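Non-ribosomal peptide synthetase (Methanobrevibacter ruminantium, PDB 6VTJ) probably releases its carrier-bound peptide by NAD(P)H-dependent reduction of the thioester, through a thiolation domain joined to a Rossmann-type reductase domain. Local coordinates at residues E209-V214 with N249-V254; N128-G133 with Y155-K160; Y277-L282 with V385-N390. All coordinates share one frame; numbering follows the deposited sequence.

Contact 1 (E209-V214 with N249-V254); sequences EPIDTV and NNIKYV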
loop_
_atom_site.group_PDB
_atom_site.type_symbol
_atom_site.label_atom_id
_atom_site.label_comp_id
_atom_site.label_asym_id
_atom_site.label_seq_id
_atom_site.Cartn_x
_atom_site.Cartn_y
_atom_site.Cartn_z
ATOM N N GLU A 209 -8.545 -11.655 -27.263
ATOM C CA GLU A 209 -9.304 -10.438 -26.991
ATOM C C GLU A 209 -8.483 -9.216 -27.379
ATOM O O GLU A 209 -7.259 -9.210 -27.200
ATOM C CB GLU A 209 -9.696 -10.319 -25.511
ATOM C CG GLU A 209 -10.595 -11.431 -24.991
ATOM C CD GLU A 209 -11.961 -11.445 -25.645
ATOM O OE1 GLU A 209 -12.443 -10.367 -26.057
ATOM O OE2 GLU A 209 -12.556 -12.543 -25.733
ATOM N N PRO A 210 -9.125 -8.176 -27.921
ATOM C CA PRO A 210 -8.419 -6.937 -28.318
ATOM C C PRO A 210 -8.022 -6.068 -27.122
ATOM O O PRO A 210 -8.647 -5.057 -26.779
ATOM C CB PRO A 210 -9.445 -6.247 -29.223
ATOM C CG PRO A 210 -10.751 -6.681 -28.693
ATOM C CD PRO A 210 -10.565 -8.109 -28.238
ATOM N N ILE A 211 -6.930 -6.469 -26.473
ATOM C CA ILE A 211 -6.414 -5.814 -25.281
ATOM C C ILE A 211 -5.168 -5.021 -25.650
ATOM O O ILE A 211 -4.205 -5.572 -26.199
ATOM C CB ILE A 211 -6.127 -6.833 -24.165
ATOM C CG1 ILE A 211 -7.462 -7.344 -23.614
ATOM C CG2 ILE A 211 -5.266 -6.189 -23.058
ATOM C CD1 ILE A 211 -7.379 -8.625 -22.834
ATOM N N ASP A 212 -5.190 -3.726 -25.341
ATOM C CA ASP A 212 -4.079 -2.829 -25.628
ATOM C C ASP A 212 -3.248 -2.463 -24.411
ATOM O O ASP A 212 -2.039 -2.253 -24.544
ATOM C CB ASP A 212 -4.612 -1.547 -26.271
ATOM C CG ASP A 212 -5.453 -1.841 -27.481
ATOM O OD1 ASP A 212 -4.941 -2.559 -28.363
ATOM O OD2 ASP A 212 -6.619 -1.390 -27.550
ATOM N N THR A 213 -3.857 -2.377 -23.231
ATOM C CA THR A 213 -3.144 -1.968 -22.027
ATOM C C THR A 213 -3.590 -2.817 -20.851
ATOM O O THR A 213 -4.790 -2.920 -20.599
ATOM C CB THR A 213 -3.404 -0.505 -21.685
ATOM O OG1 THR A 213 -3.172 0.337 -22.827
ATOM C CG2 THR A 213 -2.511 -0.085 -20.520
ATOM N N VAL A 214 -2.637 -3.397 -20.120
ATOM C CA VAL A 214 -2.921 -4.005 -18.824
ATOM C C VAL A 214 -2.645 -2.966 -17.747
ATOM O O VAL A 214 -1.600 -2.324 -17.762
ATOM C CB VAL A 214 -2.075 -5.263 -18.598
ATOM C CG1 VAL A 214 -2.395 -5.846 -17.232
ATOM C CG2 VAL A 214 -2.330 -6.293 -19.695
ATOM N N ASN A 249 2.874 -8.403 -29.329
ATOM C CA ASN A 249 3.900 -7.386 -29.539
ATOM C C ASN A 249 3.406 -5.971 -29.268
ATOM O O ASN A 249 4.180 -5.021 -29.436
ATOM C CB ASN A 249 4.453 -7.470 -30.973
ATOM N N ASN A 250 2.153 -5.804 -28.833
ATOM C CA ASN A 250 1.557 -4.474 -28.754
ATOM C C ASN A 250 0.703 -4.284 -27.500
ATOM O O ASN A 250 -0.290 -3.543 -27.531
ATOM C CB ASN A 250 0.715 -4.204 -29.995
ATOM C CG ASN A 250 -0.275 -5.315 -30.264
ATOM O OD1 ASN A 250 -0.072 -6.464 -29.835
ATOM N ND2 ASN A 250 -1.356 -4.987 -30.971
ATOM N N ILE A 251 1.065 -4.924 -26.391
ATOM C CA ILE A 251 0.340 -4.765 -25.132
ATOM C C ILE A 251 1.251 -4.028 -24.156
ATOM O O ILE A 251 2.288 -4.559 -23.739
ATOM C CB ILE A 251 -0.123 -6.108 -24.556
ATOM C CG1 ILE A 251 -0.993 -6.856 -25.569
ATOM C CG2 ILE A 251 -0.942 -5.892 -23.295
ATOM C CD1 ILE A 251 -1.456 -8.242 -25.099
ATOM N N LYS A 252 0.871 -2.794 -23.826
ATOM C CA LYS A 252 1.450 -2.056 -22.710
ATOM C C LYS A 252 1.116 -2.735 -21.382
ATOM O O LYS A 252 0.002 -3.225 -21.191
ATOM C CB LYS A 252 0.856 -0.651 -22.669
ATOM C CG LYS A 252 1.606 0.457 -23.315
ATOM C CD LYS A 252 1.016 1.793 -22.842
ATOM C CE LYS A 252 -0.477 1.838 -23.046
ATOM N NZ LYS A 252 -0.856 1.720 -24.488
ATOM N N TYR A 253 2.057 -2.705 -20.436
ATOM C CA TYR A 253 1.823 -3.196 -19.082
ATOM C C TYR A 253 2.078 -2.058 -18.095
ATOM O O TYR A 253 3.213 -1.600 -17.941
ATOM C CB TYR A 253 2.713 -4.394 -18.767
ATOM C CG TYR A 253 2.356 -5.061 -17.452
ATOM C CD1 TYR A 253 2.886 -4.608 -16.251
ATOM C CD2 TYR A 253 1.484 -6.149 -17.411
ATOM C CE1 TYR A 253 2.547 -5.217 -15.047
ATOM C CE2 TYR A 253 1.154 -6.759 -16.216
ATOM C CZ TYR A 253 1.681 -6.286 -15.042
ATOM O OH TYR A 253 1.360 -6.905 -13.846
ATOM N N VAL A 254 1.033 -1.615 -17.413
ATOM C CA VAL A 254 1.107 -0.550 -16.428
ATOM C C VAL A 254 0.963 -1.174 -15.048
ATOM O O VAL A 254 -0.102 -1.689 -14.698
ATOM C CB VAL A 254 0.029 0.501 -16.668
ATOM C CG1 VAL A 254 0.129 1.576 -15.604
ATOM C CG2 VAL A 254 0.187 1.081 -18.077
HETATM O O HOH W 1 -0.090 -0.066 -26.260
#
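Val214 and Tyr253 pair on the neighbouring parallel strands 213-216 and 252-258, which with helix 229-246 form a beta-alpha-beta unit of the Rossmann-type sheet. The face carrying these two side chains is the tightly packed part. CG1 of Val214, anti to its backbone N (chi1 179°), lies 3.8 Å from CE2 of Tyr253 and meets that ring obliquely. Its other methyl, CG2, approaches CG2 of Ile251 at 3.9 Å. The crossing helix closes over this layer: Phe244 touches Val214, while Val238 and Leu242 touch Tyr253. Between the strands the register is fixed by short backbone bonds. Val214 N donates almost straight to Lys252 O (2.9 Å, 173°), and Val254 N reaches Val214 O at 2.7 Å.

On the other face the side chains of Thr213 and Lys252 cross at a slant. CE of Lys252 comes as near as 3.1 Å to OG1 of Thr213, a close fit. The polar ends of both are claimed by the chain ahead of strand 129-132: Thr213 OG1 bonds to Leu126 O, and Lys252 NZ to Glu125 O.

The looser, solvent-facing margin is at Asp212 and Asn250. Asn250 is exposed, and Asp212 turns away from the neighbouring segment, its OD2 engaged by Asn128 N. Here the backbone bond from Lys252 N to Asp212 O keeps a normal length, 3.0 Å, but is bent to 141°. A water stands at this margin, accepting from Lys252 NZ at 2.6 Å and donating only weakly to Asp212 O at 3.4 Å.

Contact 2 (N128-G133 with Y155-K160); sequences NVLLTG and YCMLRK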
loop_
_atom_site.group_PDB
_atom_site.type_symbol
_atom_site.label_atom_id
_atom_site.label_comp_id
_atom_site.label_asym_id
_atom_site.label_seq_id
_atom_site.Cartn_x
_atom_site.Cartn_y
_atom_site.Cartn_z
ATOM N N ASN A 128 -8.252 -0.493 -25.426
ATOM C CA ASN A 128 -9.002 -1.337 -24.511
ATOM C C ASN A 128 -8.102 -1.822 -23.385
ATOM O O ASN A 128 -6.954 -2.212 -23.612
ATOM C CB ASN A 128 -9.593 -2.534 -25.248
ATOM C CG ASN A 128 -10.463 -2.127 -26.413
ATOM O OD1 ASN A 128 -11.161 -1.105 -26.371
ATOM N ND2 ASN A 128 -10.413 -2.916 -27.472
ATOM N N VAL A 129 -8.639 -1.845 -22.171
ATOM C CA VAL A 129 -7.837 -2.081 -20.975
ATOM C C VAL A 129 -8.209 -3.418 -20.356
ATOM O O VAL A 129 -9.390 -3.760 -20.269
ATOM C CB VAL A 129 -8.026 -0.933 -19.967
ATOM C CG1 VAL A 129 -7.566 -1.357 -18.546
ATOM C CG2 VAL A 129 -7.290 0.306 -20.469
ATOM N N LEU A 130 -7.202 -4.175 -19.945
ATOM C CA LEU A 130 -7.367 -5.268 -18.998
ATOM C C LEU A 130 -7.013 -4.720 -17.616
ATOM O O LEU A 130 -5.851 -4.411 -17.347
ATOM C CB LEU A 130 -6.480 -6.455 -19.364
ATOM C CG LEU A 130 -6.435 -7.512 -18.261
ATOM C CD1 LEU A 130 -7.820 -8.092 -18.113
ATOM C CD2 LEU A 130 -5.413 -8.594 -18.543
ATOM N N LEU A 131 -8.010 -4.584 -16.752
ATOM C CA LEU A 131 -7.827 -4.106 -15.391
ATOM C C LEU A 131 -7.875 -5.272 -14.406
ATOM O O LEU A 131 -8.868 -6.024 -14.357
ATOM C CB LEU A 131 -8.907 -3.079 -15.041
ATOM C CG LEU A 131 -8.981 -2.606 -13.592
ATOM C CD1 LEU A 131 -7.688 -1.904 -13.159
ATOM C CD2 LEU A 131 -10.186 -1.672 -13.402
ATOM N N THR A 132 -6.819 -5.402 -13.611
ATOM C CA THR A 132 -6.829 -6.303 -12.471
ATOM C C THR A 132 -7.108 -5.501 -11.212
ATOM O O THR A 132 -6.767 -4.322 -11.125
ATOM C CB THR A 132 -5.499 -7.062 -12.292
ATOM O OG1 THR A 132 -4.491 -6.181 -11.769
ATOM C CG2 THR A 132 -5.030 -7.704 -13.582
ATOM N N GLY A 133 -7.721 -6.163 -10.235
ATOM C CA GLY A 133 -8.028 -5.533 -8.973
ATOM C C GLY A 133 -9.209 -4.595 -9.015
ATOM O O GLY A 133 -9.263 -3.640 -8.226
ATOM N N TYR A 155 -11.892 -4.768 -19.695
ATOM C CA TYR A 155 -12.038 -6.109 -19.152
ATOM C C TYR A 155 -11.571 -6.106 -17.704
ATOM O O TYR A 155 -10.441 -5.706 -17.427
ATOM C CB TYR A 155 -11.185 -7.099 -19.944
ATOM C CG TYR A 155 -11.566 -7.264 -21.400
ATOM C CD1 TYR A 155 -11.268 -6.281 -22.337
ATOM C CD2 TYR A 155 -12.204 -8.425 -21.840
ATOM C CE1 TYR A 155 -11.609 -6.443 -23.683
ATOM C CE2 TYR A 155 -12.549 -8.597 -23.176
ATOM C CZ TYR A 155 -12.249 -7.601 -24.091
ATOM O OH TYR A 155 -12.587 -7.770 -25.411
ATOM N N CYS A 156 -12.403 -6.593 -16.795
ATOM C CA CYS A 156 -12.076 -6.582 -15.370
ATOM C C CYS A 156 -11.953 -8.018 -14.899
ATOM O O CYS A 156 -12.945 -8.751 -14.893
ATOM C CB CYS A 156 -13.138 -5.845 -14.560
ATOM S SG CYS A 156 -13.472 -4.179 -15.139
ATOM N N MET A 157 -10.756 -8.413 -14.487
ATOM C CA MET A 157 -10.532 -9.780 -14.031
ATOM C C MET A 157 -10.735 -9.875 -12.522
ATOM O O MET A 157 -10.057 -9.182 -11.757
ATOM C CB MET A 157 -9.135 -10.262 -14.407
ATOM C CG MET A 157 -9.002 -11.772 -14.311
ATOM S SD MET A 157 -7.294 -12.346 -14.330
ATOM C CE MET A 157 -6.818 -11.923 -15.994
ATOM N N LEU A 158 -11.617 -10.746 -12.096
ATOM C CA LEU A 158 -11.892 -10.947 -10.716
ATOM C C LEU A 158 -12.462 -12.321 -10.376
ATOM O O LEU A 158 -12.940 -13.013 -11.219
ATOM C CB LEU A 158 -12.840 -9.884 -10.250
ATOM C CG LEU A 158 -14.221 -9.780 -10.855
ATOM C CD1 LEU A 158 -15.186 -10.760 -10.291
ATOM C CD2 LEU A 158 -14.808 -8.414 -10.860
ATOM N N ARG A 159 -12.385 -12.685 -9.112
ATOM C CA ARG A 159 -12.967 -13.926 -8.621
ATOM C C ARG A 159 -14.448 -13.724 -8.317
ATOM O O ARG A 159 -14.876 -12.631 -7.938
ATOM C CB ARG A 159 -12.243 -14.390 -7.348
ATOM C CG ARG A 159 -10.757 -14.729 -7.519
ATOM C CD ARG A 159 -10.102 -15.207 -6.199
ATOM N NE ARG A 159 -9.551 -14.113 -5.396
ATOM C CZ ARG A 159 -8.269 -13.751 -5.399
ATOM N N LYS A 160 -15.232 -14.799 -8.458
ATOM C CA LYS A 160 -16.661 -14.704 -8.156
ATOM C C LYS A 160 -16.917 -14.407 -6.682
ATOM O O LYS A 160 -17.935 -13.789 -6.339
ATOM C CB LYS A 160 -17.370 -15.995 -8.568
HETATM O O HOH W 2 -10.092 -6.565 -12.160
HETATM O O HOH W 3 -7.778 -8.907 -10.378
#
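Leu130 lays its CD1 methyl against Tyr155, 4.0 Å from that residue's CB, the two side chains crossing at about a right angle. They lie on adjacent parallel strands, 129-132 and 154-158, joined through helix 137-149 in a beta-alpha-beta unit. Thr132 and Gly133 begin a TGxxGxxG sequence, consistent with the glycine-rich nucleotide-binding turn of Rossmann-type reductases. CG of Tyr155 stands beside its backbone N (chi1 -63°), the atom that meets Val129 O, and this leaves the ring with that oxygen at its edge, in plane and 3.8 Å from CD1. The Tyr155 OH bonds to Glu209.

Three backbone bonds hold the strands, among them Tyr155 N to Val129 O and Leu131 N to Tyr155 O, each 2.8 Å. On the face opposite Tyr155, Leu131 and Cys156 both pack on Leu143 of helix 137-149.

The two chains then part: the CA atoms of Leu130 and Tyr155 are 4.7 Å apart, those of Gly133 and Leu158, just past the end of strand 129-132, 6.9 Å. Two waters occupy the widening gap and both donate to Met157 O. One also donates to Leu131 O; the other accepts from Gly133 N at 2.7 Å.

Contact 3 (Y277-L282 with V385-N390); sequences YDERTL and VFHCMN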
loop_
_atom_site.group_PDB
_atom_site.type_symbol
_atom_site.label_atom_id
_atom_site.label_comp_id
_atom_site.label_asym_id
_atom_site.label_seq_id
_atom_site.Cartn_x
_atom_site.Cartn_y
_atom_site.Cartn_z
ATOM N N TYR A 277 16.569 10.437 -5.242
ATOM C CA TYR A 277 15.414 9.591 -4.964
ATOM C C TYR A 277 14.254 10.145 -5.785
ATOM O O TYR A 277 13.399 10.883 -5.276
ATOM C CB TYR A 277 15.132 9.557 -3.473
ATOM C CG TYR A 277 16.399 9.570 -2.655
ATOM C CD1 TYR A 277 17.131 8.400 -2.452
ATOM C CD2 TYR A 277 16.891 10.760 -2.116
ATOM C CE1 TYR A 277 18.307 8.410 -1.715
ATOM C CE2 TYR A 277 18.054 10.781 -1.374
ATOM C CZ TYR A 277 18.758 9.602 -1.165
ATOM O OH TYR A 277 19.926 9.621 -0.426
ATOM N N ASP A 278 14.233 9.778 -7.063
ATOM C CA ASP A 278 13.288 10.341 -8.007
ATOM C C ASP A 278 12.815 9.239 -8.946
ATOM O O ASP A 278 13.073 8.050 -8.722
ATOM C CB ASP A 278 13.922 11.518 -8.757
ATOM C CG ASP A 278 15.126 11.110 -9.591
ATOM O OD1 ASP A 278 15.336 9.905 -9.855
ATOM O OD2 ASP A 278 15.865 12.014 -10.019
ATOM N N GLU A 279 12.123 9.657 -10.010
ATOM C CA GLU A 279 11.522 8.785 -11.020
ATOM C C GLU A 279 12.557 8.050 -11.878
ATOM O O GLU A 279 12.174 7.242 -12.740
ATOM C CB GLU A 279 10.586 9.610 -11.908
ATOM C CG GLU A 279 9.350 10.173 -11.179
ATOM C CD GLU A 279 9.509 11.627 -10.671
ATOM O OE1 GLU A 279 10.642 12.079 -10.399
ATOM O OE2 GLU A 279 8.482 12.319 -10.492
ATOM N N ARG A 280 13.849 8.303 -11.663
ATOM C CA ARG A 280 14.914 7.568 -12.332
ATOM C C ARG A 280 15.662 6.639 -11.378
ATOM O O ARG A 280 16.748 6.157 -11.710
ATOM C CB ARG A 280 15.869 8.552 -13.013
ATOM C CG ARG A 280 15.209 9.242 -14.227
ATOM C CD ARG A 280 16.152 10.250 -14.906
ATOM N NE ARG A 280 16.424 11.381 -14.028
ATOM C CZ ARG A 280 15.641 12.456 -13.942
ATOM N NH1 ARG A 280 14.550 12.553 -14.700
ATOM N NH2 ARG A 280 15.950 13.435 -13.101
ATOM N N THR A 281 15.085 6.351 -10.214
ATOM C CA THR A 281 15.721 5.546 -9.186
ATOM C C THR A 281 14.971 4.230 -8.996
ATOM O O THR A 281 13.746 4.222 -8.831
ATOM C CB THR A 281 15.763 6.311 -7.856
ATOM O OG1 THR A 281 16.317 7.621 -8.056
ATOM C CG2 THR A 281 16.597 5.556 -6.841
ATOM N N LEU A 282 15.708 3.117 -8.991
ATOM C CA LEU A 282 15.126 1.865 -8.524
ATOM C C LEU A 282 15.895 1.367 -7.311
ATOM O O LEU A 282 15.430 1.524 -6.182
ATOM C CB LEU A 282 15.106 0.799 -9.623
ATOM C CG LEU A 282 14.621 -0.613 -9.257
ATOM C CD1 LEU A 282 13.237 -0.619 -8.714
ATOM C CD2 LEU A 282 14.670 -1.481 -10.479
ATOM N N VAL A 385 8.402 5.713 -15.451
ATOM C CA VAL A 385 8.203 5.649 -14.008
ATOM C C VAL A 385 7.666 6.984 -13.524
ATOM O O VAL A 385 8.186 8.043 -13.888
ATOM C CB VAL A 385 9.500 5.293 -13.259
ATOM C CG1 VAL A 385 9.278 5.398 -11.759
ATOM C CG2 VAL A 385 9.979 3.883 -13.622
ATOM N N PHE A 386 6.627 6.944 -12.710
ATOM C CA PHE A 386 6.010 8.175 -12.246
ATOM C C PHE A 386 5.752 8.111 -10.748
ATOM O O PHE A 386 5.611 7.026 -10.170
ATOM C CB PHE A 386 4.717 8.442 -12.986
ATOM C CG PHE A 386 4.876 8.467 -14.471
ATOM C CD1 PHE A 386 5.243 9.636 -15.121
ATOM C CD2 PHE A 386 4.663 7.324 -15.215
ATOM C CE1 PHE A 386 5.390 9.653 -16.489
ATOM C CE2 PHE A 386 4.823 7.336 -16.594
ATOM C CZ PHE A 386 5.181 8.498 -17.225
ATOM N N HIS A 387 5.729 9.295 -10.129
ATOM C CA HIS A 387 5.412 9.500 -8.719
ATOM C C HIS A 387 4.062 10.211 -8.647
ATOM O O HIS A 387 3.980 11.441 -8.582
ATOM C CB HIS A 387 6.520 10.276 -8.040
ATOM C CG HIS A 387 7.786 9.485 -7.905
ATOM N ND1 HIS A 387 8.948 10.009 -7.384
ATOM C CD2 HIS A 387 8.060 8.197 -8.219
ATOM C CE1 HIS A 387 9.885 9.077 -7.385
ATOM N NE2 HIS A 387 9.372 7.970 -7.889
ATOM N N CYS A 388 2.993 9.418 -8.657
ATOM C CA CYS A 388 1.648 9.938 -8.855
ATOM C C CYS A 388 0.990 10.102 -7.484
ATOM O O CYS A 388 0.276 9.220 -7.010
ATOM C CB CYS A 388 0.868 9.002 -9.770
ATOM S SG CYS A 388 -0.780 9.582 -10.215
ATOM N N MET A 389 1.230 11.250 -6.857
ATOM C CA MET A 389 0.701 11.556 -5.542
ATOM C C MET A 389 0.517 13.059 -5.411
ATOM O O MET A 389 1.224 13.850 -6.047
ATOM C CB MET A 389 1.616 11.034 -4.422
ATOM C CG MET A 389 3.089 11.396 -4.568
ATOM S SD MET A 389 4.142 10.290 -3.574
ATOM C CE MET A 389 3.852 10.921 -1.917
ATOM N N ASN A 390 -0.442 13.439 -4.564
ATOM C CA ASN A 390 -0.785 14.834 -4.324
ATOM C C ASN A 390 0.414 15.634 -3.828
ATOM O O ASN A 390 0.913 15.393 -2.725
ATOM C CB ASN A 390 -1.934 14.914 -3.327
ATOM C CG ASN A 390 -2.635 16.246 -3.373
ATOM O OD1 ASN A 390 -1.997 17.268 -3.534
ATOM N ND2 ASN A 390 -3.958 16.238 -3.249
#
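Glu279 sets its CG over the face of the His387 imidazole, joining a type I beta turn, Asp278 to Thr281, to strand 385-388, which lies parallel to strand 313-322 in the large sheet.

The ring contact is a CH-pi interaction. CG of Glu279 is 3.7 Å from the centroid of the His387 ring and only 8° off its normal, hence close to the ring centre. A bend at chi2 (96°) carries CD across toward ND1 of His387, 3.7 Å away, and the carboxylate plane stacks within 12° of the ring plane. Such a carboxylate might favour a positively charged imidazole, although the charge itself is not seen.

Polar partners outside the two segments hold this stack. ND1 of His387 bonds to Glu454 O, and OE2 of Glu279 bonds to Thr458 OG1, which also bonds to the backbone N of His387. An alanine in place of His387 would probably leave Glu454 O without its ND1 mate and the flat carboxylate of Glu279 without the ring it stacks on.

Van der Waals contacts extend the interface onto the backbone. CE1 of His387 approaches Asp278 C at 3.3 Å, while CB of Val385 sits 3.3 Å from Glu279 O. Asn113 ND2 bonds to both Glu279 O and Val385 O, and so spans the two segments.

Hydrogen bonds within 277-282 shape the turn itself. Thr281 N donates to Asp278 O at 3.0 Å, and an Asx turn is superposed: Arg280 N donates to Asp278 OD1 at 2.8 Å from above the carboxylate plane. The second oxygen, Asp278 OD2, forms a salt bridge with Arg280 NH2 at 3.4 Å, lying well out of the guanidinium plane.

In the fold
From the N terminus the contacts close in series, with no nesting or crossing. Contact 2 comes first, returning the chain after helix 137-149 to the strand beside 129-132. Contact 1 follows, closing a second beta-alpha-beta unit through helix 229-246. These two adjoin: strands 129-132 and 213-216 are neighbours, Thr213 O lies 2.8 Å from Leu130 N, and their centres are 13 Å apart. Contact 3 closes the longest loop, 102 intervening residues, and ties the loop ahead of helix 291-308 to strand 385-388. Its centre is 23 Å from that of contact 1 and 26 Å from that of contact 2, yet all three reach the same sheet.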